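Emp46p (Saccharomyces cerevisiae, PDB 2A6V) acts in the secretion of glycoproteins as a Ca2+-independent cargo receptor, through a lectin-like carbohydrate recognition domain that here carries potassium ions. Local coordinates at residues Trp7-Tyr11 with Leu56-Tyr60; Thr45-Lys51 with Ala201-Lys207; Gly79-Leu85 with Leu114-Asp118. One frame throughout, in Å; residues are numbered along the deposited sequence.

Contact 1. Residues Trp7-Tyr11 with Leu56-Tyr60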
ATOM      1  N   TRP A   7       8.318 -16.600   4.153  1.00 27.48           N
ATOM      2  CA  TRP A   7       7.716 -15.675   3.205  1.00 26.84           C
ATOM      3  C   TRP A   7       8.016 -16.093   1.777  1.00 25.08           C
ATOM      4  O   TRP A   7       8.997 -16.789   1.500  1.00 25.51           O
ATOM      5  CB  TRP A   7       8.106 -14.221   3.467  1.00 27.29           C
ATOM      6  CG  TRP A   7       9.540 -13.915   3.269  1.00 29.32           C
ATOM      7  CD1 TRP A   7      10.156 -13.632   2.087  1.00 31.21           C
ATOM      8  CD2 TRP A   7      10.547 -13.834   4.276  1.00 33.00           C
ATOM      9  NE1 TRP A   7      11.493 -13.397   2.294  1.00 32.37           N
ATOM     10  CE2 TRP A   7      11.763 -13.513   3.631  1.00 33.59           C
ATOM     11  CE3 TRP A   7      10.551 -14.007   5.668  1.00 35.16           C
ATOM     12  CZ2 TRP A   7      12.964 -13.358   4.323  1.00 35.53           C
ATOM     13  CZ3 TRP A   7      11.752 -13.853   6.358  1.00 36.53           C
ATOM     14  CH2 TRP A   7      12.941 -13.532   5.681  1.00 36.13           C
ATOM     15  N   ASN A   8       7.130 -15.679   0.886  1.00 22.87           N
ATOM     16  CA  ASN A   8       7.203 -15.988  -0.514  1.00 21.40           C
ATOM     17  C   ASN A   8       8.119 -14.967  -1.163  1.00 21.25           C
ATOM     18  O   ASN A   8       7.721 -13.831  -1.397  1.00 20.33           O
ATOM     19  CB  ASN A   8       5.786 -15.922  -1.085  1.00 21.50           C
ATOM     20  CG  ASN A   8       5.716 -16.311  -2.539  1.00 21.63           C
ATOM     21  OD1 ASN A   8       6.686 -16.168  -3.287  1.00 21.89           O
ATOM     22  ND2 ASN A   8       4.551 -16.768  -2.962  1.00 21.13           N
ATOM     23  N   LYS A   9       9.351 -15.380  -1.461  1.00 21.03           N
ATOM     24  CA  LYS A   9      10.384 -14.484  -1.990  1.00 21.98           C
ATOM     25  C   LYS A   9       9.972 -13.825  -3.281  1.00 21.10           C
ATOM     26  O   LYS A   9      10.274 -12.653  -3.505  1.00 20.72           O
ATOM     27  CB  LYS A   9      11.693 -15.242  -2.205  1.00 22.89           C
ATOM     28  CG  LYS A   9      12.400 -15.588  -0.917  1.00 25.55           C
ATOM     29  CD  LYS A   9      13.661 -16.387  -1.202  1.00 29.05           C
ATOM     30  CE  LYS A   9      14.630 -16.306  -0.041  1.00 31.21           C
ATOM     31  NZ  LYS A   9      14.016 -16.847   1.194  1.00 32.53           N
ATOM     32  N   GLY A  10       9.267 -14.575  -4.126  1.00 20.64           N
ATOM     33  CA  GLY A  10       8.822 -14.077  -5.419  1.00 20.17           C
ATOM     34  C   GLY A  10       7.843 -12.914  -5.365  1.00 19.72           C
ATOM     35  O   GLY A  10       7.752 -12.138  -6.310  1.00 20.39           O
ATOM     36  N   TYR A  11       7.113 -12.798  -4.256  1.00 18.40           N
ATOM     37  CA  TYR A  11       6.164 -11.706  -4.062  1.00 17.47           C
ATOM     38  C   TYR A  11       6.526 -10.821  -2.864  1.00 16.26           C
ATOM     39  O   TYR A  11       5.663 -10.185  -2.255  1.00 15.74           O
ATOM     40  CB  TYR A  11       4.775 -12.302  -3.881  1.00 17.62           C
ATOM     41  CG  TYR A  11       4.207 -12.926  -5.142  1.00 18.46           C
ATOM     42  CD1 TYR A  11       3.374 -12.199  -5.972  1.00 18.01           C
ATOM     43  CD2 TYR A  11       4.501 -14.235  -5.493  1.00 20.06           C
ATOM     44  CE1 TYR A  11       2.845 -12.747  -7.141  1.00 20.87           C
ATOM     45  CE2 TYR A  11       3.973 -14.801  -6.657  1.00 19.90           C
ATOM     46  CZ  TYR A  11       3.148 -14.055  -7.468  1.00 20.61           C
ATOM     47  OH  TYR A  11       2.624 -14.634  -8.617  1.00 23.00           O
ATOM     48  N   LEU A  56       4.398  -5.058  -7.708  1.00 13.88           N
ATOM     49  CA  LEU A  56       4.839  -6.394  -8.120  1.00 14.71           C
ATOM     50  C   LEU A  56       4.388  -6.669  -9.546  1.00 15.70           C
ATOM     51  O   LEU A  56       3.239  -6.419  -9.908  1.00 15.85           O
ATOM     52  CB  LEU A  56       4.291  -7.476  -7.189  1.00 15.38           C
ATOM     53  CG  LEU A  56       5.150  -7.738  -5.973  1.00 15.60           C
ATOM     54  CD1 LEU A  56       4.308  -8.325  -4.867  1.00 17.54           C
ATOM     55  CD2 LEU A  56       6.328  -8.676  -6.317  1.00 16.33           C
ATOM     56  N   LYS A  57       5.305  -7.160 -10.371  1.00 16.79           N
ATOM     57  CA  LYS A  57       4.996  -7.506 -11.761  1.00 17.76           C
ATOM     58  C   LYS A  57       4.038  -8.719 -11.866  1.00 18.22           C
ATOM     59  O   LYS A  57       3.015  -8.618 -12.535  1.00 19.52           O
ATOM     60  CB  LYS A  57       6.277  -7.748 -12.569  1.00 18.51           C
ATOM     61  CG  LYS A  57       7.139  -6.513 -12.829  1.00 19.10           C
ATOM     62  CD  LYS A  57       8.419  -6.878 -13.619  1.00 20.88           C
ATOM     63  CE  LYS A  57       9.406  -5.720 -13.632  1.00 21.96           C
ATOM     64  NZ  LYS A  57      10.745  -6.132 -14.213  1.00 25.69           N
ATOM     65  N   PRO A  58       4.323  -9.828 -11.192  1.00 19.03           N
ATOM     66  CA  PRO A  58       3.431 -10.991 -11.301  1.00 20.06           C
ATOM     67  C   PRO A  58       2.146 -10.749 -10.521  1.00 20.64           C
ATOM     68  O   PRO A  58       2.193 -10.184  -9.430  1.00 20.69           O
ATOM     69  CB  PRO A  58       4.229 -12.110 -10.650  1.00 19.86           C
ATOM     70  CG  PRO A  58       5.110 -11.445  -9.677  1.00 19.84           C
ATOM     71  CD  PRO A  58       5.422 -10.094 -10.261  1.00 19.32           C
ATOM     72  N   GLU A  59       1.017 -11.146 -11.086  1.00 21.36           N
ATOM     73  CA  GLU A  59      -0.232 -11.186 -10.329  1.00 22.16           C
ATOM     74  C   GLU A  59      -0.174 -12.338  -9.339  1.00 21.70           C
ATOM     75  O   GLU A  59       0.435 -13.371  -9.608  1.00 21.53           O
ATOM     76  CB  GLU A  59      -1.432 -11.370 -11.261  1.00 22.78           C
ATOM     77  CG  GLU A  59      -1.566 -10.247 -12.259  1.00 26.82           C
ATOM     78  CD  GLU A  59      -2.933 -10.167 -12.891  1.00 30.96           C
ATOM     79  OE1 GLU A  59      -3.507 -11.229 -13.203  1.00 34.25           O
ATOM     80  OE2 GLU A  59      -3.413  -9.027 -13.088  1.00 36.06           O
ATOM     81  N   TYR A  60      -0.805 -12.149  -8.186  1.00 21.87           N
ATOM     82  CA  TYR A  60      -0.841 -13.163  -7.134  1.00 22.09           C
ATOM     83  C   TYR A  60      -2.176 -13.906  -7.105  1.00 23.13           C
ATOM     84  O   TYR A  60      -3.231 -13.293  -7.129  1.00 22.92           O
ATOM     85  CB  TYR A  60      -0.627 -12.501  -5.775  1.00 21.91           C
ATOM     86  CG  TYR A  60      -0.491 -13.493  -4.646  1.00 20.60           C
ATOM     87  CD1 TYR A  60       0.666 -14.222  -4.487  1.00 19.64           C
ATOM     88  CD2 TYR A  60      -1.529 -13.703  -3.732  1.00 21.04           C
ATOM     89  CE1 TYR A  60       0.809 -15.128  -3.460  1.00 20.23           C
ATOM     90  CE2 TYR A  60      -1.391 -14.608  -2.690  1.00 20.98           C
ATOM     91  CZ  TYR A  60      -0.218 -15.325  -2.558  1.00 20.17           C
ATOM     92  OH  TYR A  60      -0.058 -16.223  -1.527  1.00 22.06           O
TER
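The ring of Y11 fills the middle of this contact, between P58 and Y60. Y60 turns its edge to one face of Y11 in a T-shaped (edge-to-face) pair, with ring centroids 5.0 Å apart, planes at 77° and Y11 CD1 3.7 Å from Y60 CD1. The proline ring closes on the same tyrosine, P58 CG lying 3.6 Å from Y11 CE1. Nearer the backbone, L56 sets CD1 4.1 Å from Y11 CB and 3.5 Å from Y11 O, a carbonyl that is buried here without a polar partner, while L56 CD2 lies 3.7 Å from G10 O. The fold is the beta sandwich of the legume-like lectins, and the contact fastens the N-terminal segment, with its short 3-10 turn at K9-G10, to the loop that follows strand 51-56 of one sheet. L217, on strand 209-218 of the other sheet, touches both tyrosine side chains, so the aromatic pair rests against the second layer as well. At the polar edge the Y11 hydroxyl donates to the backbone of the loop, Y11 OH to E59 O at 2.7 Å, so Y11 takes part in the apolar core and also gives the hydrogen bond between the segments. N8 ND2 comes to the edge of the Y60 ring, 4.1 Å from Y60 CE1, and it and the Y60 hydroxyl both hydrogen-bond to D219.

Contact 2. Residues Thr45-Lys51 with Ala201-Lys207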
ATOM      1  N   THR A  45       8.724   9.486  -2.518  1.00 12.69           N
ATOM      2  CA  THR A  45       8.518  10.900  -2.848  1.00 12.37           C
ATOM      3  C   THR A  45       9.696  11.775  -2.407  1.00 12.89           C
ATOM      4  O   THR A  45       9.576  12.557  -1.452  1.00 13.06           O
ATOM      5  CB  THR A  45       7.222  11.418  -2.209  1.00 12.87           C
ATOM      6  OG1 THR A  45       7.229  11.202  -0.794  1.00 12.98           O
ATOM      7  CG2 THR A  45       6.029  10.645  -2.724  1.00 12.61           C
ATOM      8  N   PRO A  46      10.835  11.621  -3.079  1.00 13.58           N
ATOM      9  CA  PRO A  46      12.077  12.273  -2.643  1.00 14.48           C
ATOM     10  C   PRO A  46      12.199  13.777  -2.860  1.00 14.82           C
ATOM     11  O   PRO A  46      13.109  14.400  -2.300  1.00 16.25           O
ATOM     12  CB  PRO A  46      13.140  11.561  -3.475  1.00 14.03           C
ATOM     13  CG  PRO A  46      12.439  11.103  -4.698  1.00 14.22           C
ATOM     14  CD  PRO A  46      11.052  10.743  -4.235  1.00 13.46           C
ATOM     15  N   GLY A  47      11.344  14.329  -3.691  1.00 15.50           N
ATOM     16  CA  GLY A  47      11.381  15.749  -4.007  1.00 15.54           C
ATOM     17  C   GLY A  47      10.064  16.449  -3.753  1.00 15.78           C
ATOM     18  O   GLY A  47       9.051  15.820  -3.475  1.00 16.31           O
ATOM     19  N   LYS A  48      10.082  17.767  -3.893  1.00 16.94           N
ATOM     20  CA  LYS A  48       8.868  18.561  -3.793  1.00 16.92           C
ATOM     21  C   LYS A  48       7.915  18.154  -4.906  1.00 17.40           C
ATOM     22  O   LYS A  48       8.313  18.087  -6.091  1.00 18.22           O
ATOM     23  CB  LYS A  48       9.243  20.052  -3.932  1.00 17.06           C
ATOM     24  CG  LYS A  48      10.107  20.550  -2.820  1.00 19.57           C
ATOM     25  CD  LYS A  48      10.746  21.910  -3.141  1.00 23.16           C
ATOM     26  CE  LYS A  48       9.872  23.077  -2.782  1.00 24.93           C
ATOM     27  NZ  LYS A  48      10.620  24.384  -2.968  1.00 25.72           N
ATOM     28  N   ASN A  49       6.659  17.886  -4.546  1.00 16.58           N
ATOM     29  CA  ASN A  49       5.617  17.551  -5.526  1.00 16.30           C
ATOM     30  C   ASN A  49       6.000  16.382  -6.408  1.00 16.76           C
ATOM     31  O   ASN A  49       5.894  16.469  -7.640  1.00 17.66           O
ATOM     32  CB  ASN A  49       5.268  18.792  -6.384  1.00 16.43           C
ATOM     33  CG  ASN A  49       4.456  19.808  -5.633  1.00 15.36           C
ATOM     34  OD1 ASN A  49       3.385  19.501  -5.139  1.00 16.65           O
ATOM     35  ND2 ASN A  49       4.933  21.046  -5.591  1.00 18.61           N
ATOM     36  N   THR A  50       6.444  15.297  -5.784  1.00 15.09           N
ATOM     37  CA  THR A  50       6.781  14.063  -6.487  1.00 14.69           C
ATOM     38  C   THR A  50       5.811  12.940  -6.156  1.00 13.90           C
ATOM     39  O   THR A  50       5.179  12.954  -5.094  1.00 13.76           O
ATOM     40  CB  THR A  50       8.217  13.597  -6.179  1.00 14.47           C
ATOM     41  OG1 THR A  50       8.446  13.529  -4.767  1.00 15.80           O
ATOM     42  CG2 THR A  50       9.262  14.565  -6.717  1.00 16.37           C
ATOM     43  N   LYS A  51       5.737  11.978  -7.072  1.00 14.19           N
ATOM     44  CA  LYS A  51       4.967  10.741  -6.972  1.00 14.29           C
ATOM     45  C   LYS A  51       5.949   9.597  -7.095  1.00 13.64           C
ATOM     46  O   LYS A  51       6.981   9.713  -7.760  1.00 13.08           O
ATOM     47  CB  LYS A  51       4.022  10.598  -8.167  1.00 16.01           C
ATOM     48  CG  LYS A  51       2.754  11.368  -8.151  1.00 18.16           C
ATOM     49  CD  LYS A  51       2.019  11.223  -9.498  1.00 19.28           C
ATOM     50  CE  LYS A  51       0.741  12.075  -9.451  1.00 21.22           C
ATOM     51  NZ  LYS A  51      -0.197  12.032 -10.633  1.00 20.54           N
ATOM     52  N   ALA A 201       2.677   6.773  -3.461  1.00 10.44           N
ATOM     53  CA  ALA A 201       2.495   7.965  -2.666  1.00 10.97           C
ATOM     54  C   ALA A 201       2.688   9.191  -3.503  1.00 11.96           C
ATOM     55  O   ALA A 201       3.278   9.134  -4.577  1.00 11.71           O
ATOM     56  CB  ALA A 201       3.449   7.980  -1.491  1.00 10.92           C
ATOM     57  N   ILE A 202       2.171  10.302  -3.011  1.00 11.51           N
ATOM     58  CA  ILE A 202       2.402  11.611  -3.586  1.00 11.79           C
ATOM     59  C   ILE A 202       2.514  12.605  -2.427  1.00 11.71           C
ATOM     60  O   ILE A 202       1.831  12.476  -1.417  1.00 12.31           O
ATOM     61  CB  ILE A 202       1.255  11.985  -4.561  1.00 11.49           C
ATOM     62  CG1 ILE A 202       1.584  13.280  -5.308  1.00 14.69           C
ATOM     63  CG2 ILE A 202      -0.101  12.095  -3.842  1.00 13.55           C
ATOM     64  CD1 ILE A 202       0.511  13.646  -6.332  1.00 18.06           C
ATOM     65  N   ASN A 203       3.407  13.575  -2.563  1.00 11.89           N
ATOM     66  CA  ASN A 203       3.569  14.627  -1.585  1.00 12.21           C
ATOM     67  C   ASN A 203       3.275  15.985  -2.235  1.00 12.61           C
ATOM     68  O   ASN A 203       2.646  16.048  -3.296  1.00 13.17           O
ATOM     69  CB  ASN A 203       4.958  14.543  -0.931  1.00 12.20           C
ATOM     70  CG  ASN A 203       6.072  14.968  -1.856  1.00 13.10           C
ATOM     71  OD1 ASN A 203       5.826  15.329  -2.999  1.00 14.35           O
ATOM     72  ND2 ASN A 203       7.325  14.917  -1.356  1.00 13.51           N
ATOM     73  N   ASP A 204       3.693  17.062  -1.571  1.00 13.02           N
ATOM     74  CA  ASP A 204       3.553  18.422  -2.084  1.00 13.74           C
ATOM     75  C   ASP A 204       4.863  19.163  -1.840  1.00 13.75           C
ATOM     76  O   ASP A 204       5.904  18.530  -1.619  1.00 13.36           O
ATOM     77  CB  ASP A 204       2.282  19.112  -1.531  1.00 13.96           C
ATOM     78  CG  ASP A 204       2.309  19.367  -0.035  1.00 14.36           C
ATOM     79  OD1 ASP A 204       3.395  19.399   0.553  1.00 15.11           O
ATOM     80  OD2 ASP A 204       1.241  19.561   0.624  1.00 15.97           O
ATOM     81  N   ALA A 205       4.829  20.490  -1.915  1.00 14.91           N
ATOM     82  CA  ALA A 205       6.054  21.256  -1.815  1.00 15.98           C
ATOM     83  C   ALA A 205       6.708  21.216  -0.446  1.00 16.64           C
ATOM     84  O   ALA A 205       7.868  21.607  -0.323  1.00 16.70           O
ATOM     85  CB  ALA A 205       5.814  22.723  -2.235  1.00 16.09           C
ATOM     86  N   SER A 206       5.980  20.758   0.568  1.00 16.46           N
ATOM     87  CA  SER A 206       6.541  20.582   1.911  1.00 16.88           C
ATOM     88  C   SER A 206       7.452  19.351   2.014  1.00 17.03           C
ATOM     89  O   SER A 206       8.110  19.156   3.024  1.00 18.22           O
ATOM     90  CB  SER A 206       5.424  20.498   2.956  1.00 16.63           C
ATOM     91  OG  SER A 206       4.544  21.617   2.885  1.00 17.96           O
ATOM     92  N   LYS A 207       7.462  18.505   0.985  1.00 16.50           N
ATOM     93  CA  LYS A 207       8.481  17.467   0.817  1.00 16.73           C
ATOM     94  C   LYS A 207       8.368  16.320   1.816  1.00 15.57           C
ATOM     95  O   LYS A 207       9.364  15.706   2.177  1.00 16.69           O
ATOM     96  CB  LYS A 207       9.892  18.077   0.859  1.00 17.97           C
ATOM     97  CG  LYS A 207      10.802  17.605  -0.270  1.00 21.04           C
ATOM     98  CD  LYS A 207      12.264  18.040  -0.049  1.00 25.05           C
ATOM     99  CE  LYS A 207      13.264  16.919  -0.310  1.00 28.66           C
ATOM    100  NZ  LYS A 207      13.100  15.702   0.558  1.00 30.07           N
TER
HETATM  101  O   HOH W   1      10.881  14.225   0.403  1.00 19.85           O
HETATM  102  O   HOH W   2       2.727  22.117  -3.369  1.00 23.49           O
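Backbone pairing joins the two segments first. K51 and I202 form an antiparallel non-hydrogen-bonded bridge with CA atoms 4.3 Å apart, flanked by the hydrogen bond from N203 N to T50 O at 3.2 Å and by two CA-H...O contacts, I202 CA to T50 O at 3.4 Å and K51 CA to A201 O at 3.3 Å. Farther along, N49 N donates to D204 O at 3.1 Å. Strands 51-56 and 196-202 are neighbours in one sheet of the lectin beta sandwich, and here their pairing runs out into the loops beyond.

Side chains bond to backbone mainly through N203, whose amide uses both ends: ND2 donates to G47 O at 2.9 Å, and OD1 accepts from T50 N at 2.9 Å. G47 O also receives the hydroxyl of its own loop, T50 OG1, at 2.7 Å. Across the way, D204 OD1 accepts from S206 N at 2.9 Å in an Asx turn, within the type I turn D204-K207, while D204 OD2 hydrogen-bonds to T81 OG1. K207 NZ reaches P46 O at 3.1 Å, a weak bond.

Water 1 donates to T45 O and K207 O and accepts from K207 NZ; water 2 links N49 OD1 with A205 N.

Apolar contact is modest: T45 CG2 packs 3.9 Å from A201 CB, and K51 CE lies 3.5 Å from I202 CD1. Backbone pairing and the N203 amide, whose ND2 also bonds to E208 O, share the work, so the join is mostly polar and directional, with little apolar packing.

Contact 3. Residues Gly79-Leu85 with Leu114-Asp118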
ATOM      1  N   GLY A  79       2.110  18.462   9.195  1.00 16.61           N
ATOM      2  CA  GLY A  79       1.245  19.584   8.943  1.00 16.85           C
ATOM      3  C   GLY A  79       0.264  19.279   7.834  1.00 16.94           C
ATOM      4  O   GLY A  79       0.232  18.180   7.279  1.00 16.36           O
ATOM      5  N   SER A  80      -0.493  20.306   7.473  1.00 17.63           N
ATOM      6  CA  SER A  80      -1.577  20.164   6.527  1.00 18.01           C
ATOM      7  C   SER A  80      -1.026  19.837   5.135  1.00 17.20           C
ATOM      8  O   SER A  80      -0.042  20.414   4.696  1.00 18.13           O
ATOM      9  CB  SER A  80      -2.401  21.459   6.503  1.00 18.16           C
ATOM     10  OG  SER A  80      -3.507  21.351   5.638  1.00 23.57           O
ATOM     11  N   THR A  81      -1.685  18.895   4.467  1.00 16.70           N
ATOM     12  CA  THR A  81      -1.298  18.455   3.140  1.00 15.62           C
ATOM     13  C   THR A  81      -2.363  17.512   2.617  1.00 14.95           C
ATOM     14  O   THR A  81      -3.073  16.884   3.403  1.00 15.67           O
ATOM     15  CB  THR A  81       0.063  17.713   3.204  1.00 16.02           C
ATOM     16  OG1 THR A  81       0.428  17.268   1.898  1.00 15.88           O
ATOM     17  CG2 THR A  81       0.000  16.413   4.050  1.00 15.50           C
ATOM     18  N   LYS A  82      -2.486  17.427   1.298  1.00 15.06           N
ATOM     19  CA  LYS A  82      -3.323  16.418   0.656  1.00 15.09           C
ATOM     20  C   LYS A  82      -2.517  15.207   0.211  1.00 14.33           C
ATOM     21  O   LYS A  82      -3.064  14.251  -0.326  1.00 14.04           O
ATOM     22  CB  LYS A  82      -4.065  17.035  -0.533  1.00 16.21           C
ATOM     23  CG  LYS A  82      -5.195  17.987  -0.078  1.00 20.56           C
ATOM     24  CD  LYS A  82      -6.344  17.211   0.589  1.00 23.99           C
ATOM     25  CE  LYS A  82      -7.412  18.121   1.141  1.00 26.88           C
ATOM     26  NZ  LYS A  82      -8.341  17.418   2.056  1.00 28.48           N
ATOM     27  N   GLY A  83      -1.212  15.225   0.471  1.00 12.82           N
ATOM     28  CA  GLY A  83      -0.375  14.090   0.146  1.00 12.46           C
ATOM     29  C   GLY A  83      -0.725  12.892   0.986  1.00 12.24           C
ATOM     30  O   GLY A  83      -1.316  13.008   2.049  1.00 13.10           O
ATOM     31  N   GLY A  84      -0.358  11.718   0.508  1.00 10.15           N
ATOM     32  CA  GLY A  84      -0.666  10.499   1.217  1.00 10.82           C
ATOM     33  C   GLY A  84       0.002   9.291   0.614  1.00 10.45           C
ATOM     34  O   GLY A  84       0.623   9.383  -0.450  1.00 10.71           O
ATOM     35  N   LEU A  85      -0.151   8.152   1.297  1.00 10.06           N
ATOM     36  CA  LEU A  85       0.489   6.881   1.012  1.00  9.81           C
ATOM     37  C   LEU A  85      -0.575   5.788   0.919  1.00 10.65           C
ATOM     38  O   LEU A  85      -1.375   5.593   1.842  1.00 10.76           O
ATOM     39  CB  LEU A  85       1.479   6.576   2.125  1.00 10.60           C
ATOM     40  CG  LEU A  85       2.060   5.170   2.183  1.00 10.64           C
ATOM     41  CD1 LEU A  85       2.942   4.828   1.002  1.00 11.94           C
ATOM     42  CD2 LEU A  85       2.879   5.007   3.471  1.00 12.79           C
ATOM     43  N   LEU A 114      -5.390   3.687   2.633  1.00 11.85           N
ATOM     44  CA  LEU A 114      -4.800   4.976   2.467  1.00 11.37           C
ATOM     45  C   LEU A 114      -4.425   5.571   3.806  1.00 11.54           C
ATOM     46  O   LEU A 114      -5.256   5.623   4.712  1.00 11.43           O
ATOM     47  CB  LEU A 114      -5.788   5.888   1.750  1.00 11.90           C
ATOM     48  CG  LEU A 114      -5.387   7.328   1.558  1.00 11.43           C
ATOM     49  CD1 LEU A 114      -4.148   7.490   0.691  1.00 12.43           C
ATOM     50  CD2 LEU A 114      -6.565   8.068   0.939  1.00 13.25           C
ATOM     51  N   LEU A 115      -3.174   6.018   3.933  1.00 10.94           N
ATOM     52  CA  LEU A 115      -2.683   6.837   5.023  1.00 11.79           C
ATOM     53  C   LEU A 115      -2.642   8.264   4.535  1.00 11.32           C
ATOM     54  O   LEU A 115      -1.887   8.597   3.611  1.00 11.75           O
ATOM     55  CB  LEU A 115      -1.292   6.420   5.491  1.00 12.24           C
ATOM     56  CG  LEU A 115      -1.261   5.176   6.370  1.00 14.58           C
ATOM     57  CD1 LEU A 115      -1.760   3.920   5.638  1.00 14.98           C
ATOM     58  CD2 LEU A 115       0.082   4.958   6.945  1.00 19.65           C
ATOM     59  N   ARG A 116      -3.482   9.115   5.109  1.00 11.96           N
ATOM     60  CA  ARG A 116      -3.526  10.522   4.725  1.00 11.90           C
ATOM     61  C   ARG A 116      -4.180  11.315   5.838  1.00 12.37           C
ATOM     62  O   ARG A 116      -4.558  10.752   6.868  1.00 12.22           O
ATOM     63  CB  ARG A 116      -4.279  10.716   3.407  1.00 12.37           C
ATOM     64  CG  ARG A 116      -5.794  10.659   3.468  1.00 12.66           C
ATOM     65  CD  ARG A 116      -6.478  11.482   2.369  1.00 13.80           C
ATOM     66  NE  ARG A 116      -7.932  11.445   2.493  1.00 12.59           N
ATOM     67  CZ  ARG A 116      -8.741  12.422   2.111  1.00 15.35           C
ATOM     68  NH1 ARG A 116      -8.250  13.528   1.548  1.00 16.48           N
ATOM     69  NH2 ARG A 116     -10.054  12.302   2.302  1.00 16.49           N
ATOM     70  N   LEU A 117      -4.273  12.616   5.625  1.00 12.73           N
ATOM     71  CA  LEU A 117      -5.099  13.471   6.465  1.00 13.20           C
ATOM     72  C   LEU A 117      -6.482  13.483   5.862  1.00 14.03           C
ATOM     73  O   LEU A 117      -6.770  14.215   4.904  1.00 14.82           O
ATOM     74  CB  LEU A 117      -4.496  14.866   6.560  1.00 13.86           C
ATOM     75  CG  LEU A 117      -3.029  14.921   6.980  1.00 14.93           C
ATOM     76  CD1 LEU A 117      -2.594  16.312   7.227  1.00 15.35           C
ATOM     77  CD2 LEU A 117      -2.757  14.074   8.188  1.00 15.22           C
ATOM     78  N   ASP A 118      -7.327  12.609   6.372  1.00 14.51           N
ATOM     79  CA  ASP A 118      -8.683  12.551   5.893  1.00 15.09           C
ATOM     80  C   ASP A 118      -9.376  13.865   6.241  1.00 15.35           C
ATOM     81  O   ASP A 118      -9.057  14.497   7.236  1.00 15.67           O
ATOM     82  CB  ASP A 118      -9.393  11.365   6.518  1.00 14.21           C
ATOM     83  CG  ASP A 118     -10.830  11.293   6.118  1.00 15.46           C
ATOM     84  OD1 ASP A 118     -11.146  10.710   5.078  1.00 13.92           O
ATOM     85  OD2 ASP A 118     -11.716  11.818   6.809  1.00 15.20           O
TER
HETATM   86  O   HOH W   3      -3.511  14.123   3.204  1.00 13.57           O
HETATM   87  O   HOH W   4      -5.805  13.877   0.066  1.00 21.20           O
HETATM   88  O   HOH W   5     -10.045  15.565   0.540  1.00 24.36           O
HETATM   89  O   HOH W   6      -7.631  16.591   4.488  1.00 31.68           O
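L117 lays its side chain along the backbone of G79-T81: CD1 is 3.4 Å from G79 O, 4.0 Å from S80 CA and 3.9 Å from T81 N, and T81 CG2 lies 4.1 Å from the same L117 CD1. T81 OG1 in turn accepts from G83 N at 3.0 Å in an ST turn and also bonds to D204. Regular pairing starts at L85 and L115, an antiparallel hydrogen-bonded pair with L85 N to L115 O at 2.9 Å and L115 N to L85 O at 2.8 Å. Both leucines turn to the side of the sheet where F72 of the opposite sheet lies, so the bonds join strands 84-90 and 111-115 over the core of the lectin beta sandwich. G84 fits closely against the partner strand, its CA 3.3 Å from L115 O; a beta carbon there would clash with that oxygen. At R116 the chain turns a corner, and the separation is bridged by water 3, which donates to T81 O and G83 O and accepts from L117 N. R116 NH1 and K82 NZ, like charges 3.9 Å apart, share water 5; water 4 connects R116 NH1 to K82 O, and water 6 connects K82 NZ to L117 O. R116 NH2 forms a salt bridge with D119 and a long one with D118 OD1 at 3.4 Å, and the R116 side chain is about 5 Å from a bound potassium ion, near its ligand Y128.

In the fold
From the N terminus, residues 7-11 come first, and contact 1 closes a loop when the chain reaches 56-60, holding the N-terminal segment to the loop after strand 51-56. Before that closure, residues 45-51 have passed, and their partner 201-207 comes only near the end of the chain, so contacts 1 and 2 cross. Contact 3, joining 79-85 with 114-118, opens after contact 1 has closed and nests inside the long loop of contact 2. Contacts 2 and 3 touch through the neighbouring strands 196-202 and 84-90, together linking four adjacent strands across one sheet, from 51-56 to 111-115. Contact 1 lies on the opposite side of the chain's centre from contact 3, about 28 Å away between centres.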